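Local coordinates for cephalosporin hydroxylase CMCI (PDB 2BM8), which takes part in cephamycin biosynthesis, probably as a methyltransferase in the methoxylation of the cephalosporin nucleus, at the interface of chains A and B. Sequence-based numbering; all coordinates share one arbitrary frame. Chains: chain A/B, Cephalosporin hydroxylase CMCI.

Contact 1: the interface of chains A and B. Residues chain A 207, 211-213, 229; chain B 36, 38, 41.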
# COMPACT_ATOMS: atom_id res chain seq x y z
N PHE A 207 3.19 -31.58 19.95
CA PHE A 207 3.00 -30.98 21.28
C PHE A 207 1.53 -30.59 21.57
O PHE A 207 1.29 -29.87 22.52
CB PHE A 207 3.92 -29.76 21.46
CG PHE A 207 5.39 -30.08 21.38
CD1 PHE A 207 6.01 -30.26 20.14
CD2 PHE A 207 6.16 -30.21 22.53
CE1 PHE A 207 7.37 -30.55 20.06
CE2 PHE A 207 7.51 -30.51 22.46
CZ PHE A 207 8.12 -30.68 21.22
N LEU A 211 1.34 -28.26 25.01
CA LEU A 211 1.48 -26.83 24.77
C LEU A 211 0.33 -26.33 23.91
O LEU A 211 -0.25 -27.08 23.13
CB LEU A 211 2.84 -26.55 24.12
CG LEU A 211 4.05 -26.89 24.99
CD1 LEU A 211 5.39 -26.65 24.26
CD2 LEU A 211 4.00 -26.10 26.29
N SER A 212 -0.02 -25.06 24.12
CA SER A 212 -0.97 -24.35 23.27
C SER A 212 -0.43 -22.94 22.90
O SER A 212 0.29 -22.33 23.69
CB SER A 212 -2.30 -24.23 24.00
OG SER A 212 -2.24 -23.21 24.98
N MET A 213 -0.76 -22.46 21.71
CA MET A 213 -0.46 -21.07 21.32
C MET A 213 -1.42 -20.13 22.03
O MET A 213 -2.64 -20.33 21.99
CB MET A 213 -0.58 -20.86 19.81
CG MET A 213 -0.13 -19.47 19.35
SD MET A 213 0.30 -19.37 17.59
CE MET A 213 -1.19 -20.05 16.83
N LEU A 229 3.87 -19.85 23.16
CA LEU A 229 3.28 -21.10 23.58
C LEU A 229 3.35 -21.23 25.10
O LEU A 229 4.20 -20.63 25.72
CB LEU A 229 4.03 -22.26 22.94
CG LEU A 229 4.56 -22.03 21.52
CD1 LEU A 229 5.39 -23.20 21.07
CD2 LEU A 229 3.43 -21.80 20.53
N TRP B 36 -5.08 -21.79 21.51
CA TRP B 36 -5.22 -22.39 20.19
C TRP B 36 -4.46 -23.72 20.11
O TRP B 36 -3.32 -23.80 20.55
CB TRP B 36 -4.72 -21.43 19.10
CG TRP B 36 -5.25 -21.81 17.77
CD1 TRP B 36 -4.70 -22.70 16.91
CD2 TRP B 36 -6.48 -21.37 17.17
NE1 TRP B 36 -5.49 -22.83 15.80
CE2 TRP B 36 -6.59 -22.03 15.93
CE3 TRP B 36 -7.49 -20.49 17.55
CZ2 TRP B 36 -7.68 -21.84 15.06
CZ3 TRP B 36 -8.57 -20.29 16.68
CH2 TRP B 36 -8.65 -20.97 15.45
N LEU B 38 -2.22 -26.78 18.73
CA LEU B 38 -1.03 -26.76 17.88
C LEU B 38 -1.13 -27.66 16.64
O LEU B 38 -0.38 -27.49 15.67
CB LEU B 38 0.20 -27.13 18.71
CG LEU B 38 1.12 -25.99 19.19
CD1 LEU B 38 0.43 -24.65 19.20
CD2 LEU B 38 1.72 -26.28 20.58
N TRP B 41 -2.38 -25.32 14.16
CA TRP B 41 -1.63 -24.07 14.33
C TRP B 41 -1.71 -23.13 13.11
O TRP B 41 -1.78 -21.91 13.27
CB TRP B 41 -0.17 -24.38 14.67
CG TRP B 41 0.74 -23.18 14.65
CD1 TRP B 41 1.07 -22.39 15.70
CD2 TRP B 41 1.42 -22.65 13.51
NE1 TRP B 41 1.93 -21.40 15.29
CE2 TRP B 41 2.16 -21.53 13.95
CE3 TRP B 41 1.49 -23.01 12.16
CZ2 TRP B 41 2.95 -20.77 13.09
CZ3 TRP B 41 2.27 -22.25 11.31
CH2 TRP B 41 3.00 -21.15 11.77
O HOH W 1 -2.19 -27.40 21.72
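An intermolecular antiparallel beta bridge, made by A:Met213 on strand 211-214 and B:Trp36 on strand 35-37, anchors this patch. Its evidence is a reciprocal pair of backbone bonds: B:Trp36 N donates to A:Met213 O at 2.9 Å, and A:Met213 N returns to B:Trp36 O at 3.1 Å. Immediately after the bridge, B:Leu38 turns both its methyls onto the chain A strand. B:Leu38 CD2 sits 3.3 Å from the carbonyl oxygen A:Leu211 O and 3.7 Å from A:Leu211 CB, while CD1 reaches A:Met213 CB at 4.0 Å; the fork thus spans the strand on both sides of A:Ser212. B:Leu38 buries 62 Å² here, more than any other residue of the patch.

The thioether of A:Met213 makes a second apolar contact. Its CG is anti to the backbone N (chi1 -174°), and a bend at chi3 (53°) swings the terminal methyl back to the pyrrole rim of B:Trp41. A:Met213 CE lies 3.4 Å from B:Trp41 CD1, raised above the indole plane but displaced outward from the ring centre, and A:Met213 SD is 3.5 Å from B:Trp41 NE1.

In the fold, the chain B segment adds an edge strand beside 211-214, near the C-terminal end of chain A, and continues at once into the 3-10 helix 38-43 that supplies B:Leu38 and B:Trp41.

Contact 2: the interface of chains A and B. Residues chain A 212-213, 215, 230, 232; chain B 34-36.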
# COMPACT_ATOMS: atom_id res chain seq x y z
N SER A 212 -0.02 -25.06 24.12
CA SER A 212 -0.97 -24.35 23.27
C SER A 212 -0.43 -22.94 22.90
O SER A 212 0.29 -22.33 23.69
CB SER A 212 -2.30 -24.23 24.00
OG SER A 212 -2.24 -23.21 24.98
N MET A 213 -0.76 -22.46 21.71
CA MET A 213 -0.46 -21.07 21.32
C MET A 213 -1.42 -20.13 22.03
O MET A 213 -2.64 -20.33 21.99
CB MET A 213 -0.58 -20.86 19.81
CG MET A 213 -0.13 -19.47 19.35
SD MET A 213 0.30 -19.37 17.59
CE MET A 213 -1.19 -20.05 16.83
N MET A 215 -3.24 -16.88 22.15
CA MET A 215 -3.71 -15.90 21.18
C MET A 215 -3.79 -14.46 21.70
O MET A 215 -4.03 -13.54 20.91
CB MET A 215 -5.07 -16.34 20.63
CG MET A 215 -5.06 -17.70 19.91
SD MET A 215 -3.89 -17.72 18.54
CE MET A 215 -4.69 -16.57 17.42
N ARG A 230 2.45 -22.00 25.69
CA ARG A 230 2.50 -22.22 27.14
C ARG A 230 1.88 -23.55 27.57
O ARG A 230 0.96 -24.07 26.94
CB ARG A 230 1.83 -21.06 27.89
CG ARG A 230 0.38 -20.83 27.52
CD ARG A 230 -0.31 -19.86 28.45
NE ARG A 230 -1.75 -19.77 28.18
CZ ARG A 230 -2.59 -19.02 28.88
NH1 ARG A 230 -2.16 -18.26 29.88
NH2 ARG A 230 -3.89 -19.01 28.57
N VAL A 232 -0.46 -25.63 28.90
CA VAL A 232 -1.89 -25.47 29.16
C VAL A 232 -2.68 -26.44 28.25
O VAL A 232 -2.31 -26.67 27.09
CB VAL A 232 -2.35 -23.97 28.93
CG1 VAL A 232 -3.85 -23.87 28.54
CG2 VAL A 232 -2.06 -23.07 30.17
N ARG B 34 -8.47 -18.52 23.50
CA ARG B 34 -7.15 -18.06 23.89
C ARG B 34 -6.09 -19.14 23.73
O ARG B 34 -4.95 -18.85 23.40
CB ARG B 34 -7.17 -17.62 25.35
CG ARG B 34 -5.81 -17.23 25.87
CD ARG B 34 -5.85 -16.22 26.98
NE ARG B 34 -4.50 -15.80 27.31
CZ ARG B 34 -4.21 -15.00 28.31
NH1 ARG B 34 -5.17 -14.54 29.09
NH2 ARG B 34 -2.95 -14.69 28.54
N ASP B 35 -6.46 -20.39 23.96
CA ASP B 35 -5.51 -21.49 23.88
C ASP B 35 -5.70 -22.28 22.57
O ASP B 35 -6.40 -23.29 22.53
CB ASP B 35 -5.64 -22.37 25.14
CG ASP B 35 -5.28 -21.60 26.41
OD1 ASP B 35 -4.13 -21.11 26.49
OD2 ASP B 35 -6.07 -21.39 27.36
N TRP B 36 -5.08 -21.79 21.51
CA TRP B 36 -5.22 -22.39 20.19
C TRP B 36 -4.46 -23.72 20.11
O TRP B 36 -3.32 -23.80 20.55
CB TRP B 36 -4.72 -21.43 19.10
CG TRP B 36 -5.25 -21.81 17.77
CD1 TRP B 36 -4.70 -22.70 16.91
CD2 TRP B 36 -6.48 -21.37 17.17
NE1 TRP B 36 -5.49 -22.83 15.80
CE2 TRP B 36 -6.59 -22.03 15.93
CE3 TRP B 36 -7.49 -20.49 17.55
CZ2 TRP B 36 -7.68 -21.84 15.06
CZ3 TRP B 36 -8.57 -20.29 16.68
CH2 TRP B 36 -8.65 -20.97 15.45
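B:Asp35 OD1, a carboxylate oxygen, is gripped by two nitrogens of A:Arg230 in an intermolecular salt bridge flanking the strand pairing of this CmcI-family protein. A:Arg230 NH2 stands 3.0 Å from B:Asp35 OD1 and approaches by the syn lone pair, on the side of the other oxygen; NE of the same arginine, 3.2 Å from that OD1, meets it nearly along the C-O axis. The oxygen is only 6° out of the guanidinium plane, evidence for an edge-on grip, although both nitrogens converge on one oxygen instead of each taking its own. A weak bond from the hydroxyl A:Ser212 OG may add a third donor to OD1.

The arginine gets there from strand 228-231: its CG lies between the backbone N and carbonyl carbon (chi1 59°), and the chain then runs extended to NE, carrying the head group to the partner chain. B:Arg34 crosses it at about a right angle, its guanidinium lying offset over a face of the other, with B:Arg34 NE 3.5 Å from A:Arg230 NH2 and the planes 15° apart. The neighbouring carboxylate would help offset this gathering of positive charge. From another side, A:Val232 sets CG1 at 3.4 Å from B:Asp35 CG, a van der Waals contact that probably restricts movement of the carboxylate. A leucine in place of A:Arg230 would probably leave the B:Asp35 carboxylate without its charged mate at the interface and its side chain freer to turn.

Past the bridge already made by A:Met213, a further backbone bond extends the pairing: A:Met215 N donates to B:Arg34 O at 2.9 Å. CG of A:Met215, anti to the carbonyl carbon, and SD, turned by the bend at chi2, both lie 3.8 Å from the methylene B:Trp36 CB.

Contact 1 and contact 2 have C-alpha centres about 5 Å apart and share A:Ser212, A:Met213 and B:Trp36, so they are neighbouring stretches of one strand pairing. Contact 1 continues into 3-10 helix 38-43 of chain B, whose B:Leu38 and B:Trp41 make apolar contacts, whereas contact 2 covers residues 34 and 35 just before and adds a salt bridge from strand 228-231 and a further backbone bond beyond strand 211-214. One short segment of chain B is therefore held by different chemistry along its length. The two-fold interface repeats both contacts, consistent with each chain lending this N-terminal segment to the other, although the coordinates alone do not establish the oligomer in solution.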